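Probable glutaminase ybaS (Escherichia coli, PDB 1U60) catalyses the hydrolysis of L-glutamine to L-glutamate and ammonium, as a homotetrameric member of the glutaminase family. Local coordinates at residues 83-88 and 124-129. Numbering follows the deposited sequence.
Sequences QAVQDK and TSLINA. With EDO (1,2-ethanediol), chain G.
L126 meets V85 and K88 through aliphatic atoms alone; among the flat groups, the amide of Q83 and the carboxylate of D87 bond to each other on helix 82-88. There NE2 of Q83 donates nearly in its own amide plane to OD1 of D87 at 3.0 Å, arriving from above the carboxylate, 45° out of its plane. The same i to i+4 pair is also joined through the backbone, D87 N to Q83 O.

The contact itself is a light apolar one, joining helix 82-88 to the C-terminal end of helix 117-126 in the helical part of the glutaminase fold, a family of the beta-lactamase clan. With CG anti to the backbone N (chi1 -171°), the L126 side chain extends toward helix 82-88, and one methyl, CD2, touches both V85 and K88. CG2 of V85 lies 4.3 Å from L126 CD2, and CB of K88 is also 4.3 Å from that methyl. Y182 and I89 pack on L126 too, while L73 and L77 of helix 68-80 back V85, and Y252 of the second subunit touches it. K88 O, at the last residue of helix 82-88, accepts a hydrogen bond from Y182 OH.

Beyond CB, K88 bends at chi2 (-62°) and leads away from L126. Its NZ makes weak hydrogen bonds to both hydroxyls of one 1,2-ethanediol, probably from the crystallisation liquor, with O2 at 3.0 Å and O1 at 3.2 Å.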
ATOM      1  N   GLN A  83       1.602  -3.950 -18.046  1.00 11.18           N
ATOM      2  CA  GLN A  83       1.697  -5.404 -17.925  1.00 11.50           C
ATOM      3  C   GLN A  83       3.151  -5.863 -17.914  1.00 10.59           C
ATOM      4  O   GLN A  83       3.546  -6.681 -17.095  1.00 10.11           O
ATOM      5  CB  GLN A  83       0.890  -6.157 -19.023  1.00 12.69           C
ATOM      6  CG  GLN A  83       0.863  -7.660 -18.748  1.00 15.98           C
ATOM      7  CD  GLN A  83       0.098  -7.989 -17.476  1.00 19.57           C
ATOM      8  OE1 GLN A  83      -1.065  -7.631 -17.349  1.00 22.47           O
ATOM      9  NE2 GLN A  83       0.763  -8.615 -16.521  1.00 23.28           N
ATOM     10  N   ALA A  84       3.976  -5.311 -18.809  1.00 10.48           N
ATOM     11  CA  ALA A  84       5.363  -5.641 -18.858  1.00 11.17           C
ATOM     12  C   ALA A  84       6.105  -5.267 -17.602  1.00 11.50           C
ATOM     13  O   ALA A  84       6.990  -5.995 -17.182  1.00 11.86           O
ATOM     14  CB  ALA A  84       6.009  -4.967 -20.101  1.00 12.24           C
ATOM     15  N   VAL A  85       5.813  -4.094 -17.033  1.00  9.70           N
ATOM     16  CA  VAL A  85       6.444  -3.710 -15.814  1.00 10.25           C
ATOM     17  C   VAL A  85       6.067  -4.682 -14.683  1.00  9.58           C
ATOM     18  O   VAL A  85       6.915  -5.097 -13.912  1.00  9.71           O
ATOM     19  CB  VAL A  85       6.122  -2.247 -15.454  1.00 10.39           C
ATOM     20  CG1 VAL A  85       6.576  -1.924 -14.019  1.00 11.23           C
ATOM     21  CG2 VAL A  85       6.822  -1.311 -16.450  1.00 10.32           C
ATOM     22  N   GLN A  86       4.820  -5.099 -14.633  1.00  8.90           N
ATOM     23  CA  GLN A  86       4.358  -6.013 -13.553  1.00 10.30           C
ATOM     24  C   GLN A  86       5.029  -7.412 -13.697  1.00 11.00           C
ATOM     25  O   GLN A  86       5.443  -8.030 -12.696  1.00 10.79           O
ATOM     26  CB  GLN A  86       2.836  -6.126 -13.574  1.00 10.51           C
ATOM     27  CG  GLN A  86       2.316  -6.796 -12.320  1.00 12.65           C
ATOM     28  CD  GLN A  86       0.797  -6.884 -12.290  1.00 12.69           C
ATOM     29  OE1 GLN A  86       0.125  -6.576 -13.290  1.00 12.75           O
ATOM     30  NE2 GLN A  86       0.246  -7.229 -11.109  1.00 14.91           N
ATOM     31  N   ASP A  87       5.154  -7.892 -14.932  1.00 12.43           N
ATOM     32  CA  ASP A  87       5.755  -9.178 -15.235  1.00 13.43           C
ATOM     33  C   ASP A  87       7.279  -9.196 -15.029  1.00 14.05           C
ATOM     34  O   ASP A  87       7.845 -10.161 -14.470  1.00 14.68           O
ATOM     35  CB  ASP A  87       5.502  -9.520 -16.709  1.00 13.55           C
ATOM     36  CG  ASP A  87       4.046  -9.881 -17.006  1.00 16.75           C
ATOM     37  OD1 ASP A  87       3.251 -10.157 -16.075  1.00 17.95           O
ATOM     38  OD2 ASP A  87       3.623  -9.901 -18.172  1.00 16.80           O
ATOM     39  N   LYS A  88       7.952  -8.147 -15.509  1.00 13.03           N
ATOM     40  CA  LYS A  88       9.415  -8.097 -15.533  1.00 12.56           C
ATOM     41  C   LYS A  88      10.065  -7.487 -14.281  1.00 11.43           C
ATOM     42  O   LYS A  88      11.237  -7.725 -14.033  1.00 11.10           O
ATOM     43  CB  LYS A  88       9.868  -7.340 -16.789  1.00 13.39           C
ATOM     44  CG  LYS A  88       9.297  -7.916 -18.088  1.00 14.33           C
ATOM     45  CD  LYS A  88       9.755  -9.346 -18.299  1.00 19.48           C
ATOM     46  CE  LYS A  88       9.395  -9.826 -19.733  1.00 21.37           C
ATOM     47  NZ  LYS A  88       9.637 -11.317 -19.946  1.00 25.24           N
ATOM     48  N   THR A 124      15.637   0.390 -14.743  1.00  7.89           N
ATOM     49  CA  THR A 124      16.597   1.119 -15.558  1.00  8.59           C
ATOM     50  C   THR A 124      17.030   0.290 -16.778  1.00  8.47           C
ATOM     51  O   THR A 124      17.148   0.841 -17.866  1.00  9.21           O
ATOM     52  CB  THR A 124      17.801   1.504 -14.693  1.00  9.34           C
ATOM     53  OG1 THR A 124      17.412   2.451 -13.695  1.00  8.30           O
ATOM     54  CG2 THR A 124      18.890   2.220 -15.493  1.00  8.60           C
ATOM     55  N   SER A 125      17.205  -1.016 -16.617  1.00  8.75           N
ATOM     56  CA  SER A 125      17.624  -1.897 -17.705  1.00  9.72           C
ATOM     57  C   SER A 125      16.519  -2.186 -18.728  1.00 10.55           C
ATOM     58  O   SER A 125      16.829  -2.639 -19.849  1.00 11.91           O
ATOM     59  CB  SER A 125      18.116  -3.261 -17.149  1.00  8.71           C
ATOM     60  OG  SER A 125      17.038  -4.154 -16.836  1.00  8.66           O
ATOM     61  N   LEU A 126      15.274  -1.970 -18.320  1.00 10.49           N
ATOM     62  CA  LEU A 126      14.049  -2.208 -19.115  1.00 10.65           C
ATOM     63  C   LEU A 126      13.717  -1.087 -20.093  1.00 11.58           C
ATOM     64  O   LEU A 126      13.004  -1.338 -21.067  1.00 12.27           O
ATOM     65  CB  LEU A 126      12.851  -2.435 -18.171  1.00 12.31           C
ATOM     66  CG  LEU A 126      11.503  -2.909 -18.719  1.00 11.39           C
ATOM     67  CD1 LEU A 126      11.633  -4.123 -19.617  1.00 13.64           C
ATOM     68  CD2 LEU A 126      10.519  -3.166 -17.583  1.00 14.45           C
ATOM     69  N   ILE A 127      14.225   0.127 -19.848  1.00 11.00           N
ATOM     70  CA  ILE A 127      14.044   1.319 -20.702  1.00 13.88           C
ATOM     71  C   ILE A 127      14.477   1.007 -22.146  1.00 13.18           C
ATOM     72  O   ILE A 127      15.464   0.316 -22.337  1.00 13.48           O
ATOM     73  CB  ILE A 127      14.954   2.500 -20.025  1.00 14.28           C
ATOM     74  CG1 ILE A 127      14.336   2.873 -18.707  1.00 18.15           C
ATOM     75  CG2 ILE A 127      15.218   3.757 -20.864  1.00 17.88           C
ATOM     76  CD1 ILE A 127      12.955   2.919 -18.741  1.00 13.72           C
ATOM     77  N   ASN A 128      13.745   1.500 -23.141  1.00 13.88           N
ATOM     78  CA  ASN A 128      14.181   1.355 -24.542  1.00 14.86           C
ATOM     79  C   ASN A 128      15.464   2.188 -24.773  1.00 14.40           C
ATOM     80  O   ASN A 128      15.552   3.361 -24.409  1.00 14.91           O
ATOM     81  CB  ASN A 128      13.105   1.915 -25.501  1.00 15.54           C
ATOM     82  CG  ASN A 128      11.846   1.066 -25.616  1.00 19.48           C
ATOM     83  OD1 ASN A 128      10.835   1.563 -26.134  1.00 28.39           O
ATOM     84  ND2 ASN A 128      11.917  -0.196 -25.257  1.00 20.64           N
ATOM     85  N   ALA A 129      16.476   1.587 -25.370  1.00 15.16           N
ATOM     86  CA  ALA A 129      17.754   2.274 -25.627  1.00 15.95           C
ATOM     87  C   ALA A 129      18.619   1.432 -26.538  1.00 17.02           C
ATOM     88  O   ALA A 129      18.741   0.222 -26.329  1.00 17.39           O
ATOM     89  CB  ALA A 129      18.528   2.504 -24.325  1.00 15.07           C
TER
HETATM   90  C1  EDO G1205       6.529 -12.398 -18.779  1.00 43.08           C
HETATM   91  O1  EDO G1205       7.594 -12.647 -17.866  1.00 39.82           O
HETATM   92  C2  EDO G1205       6.822 -12.981 -20.143  1.00 43.64           C
HETATM   93  O2  EDO G1205       6.897 -11.957 -21.114  1.00 46.21           O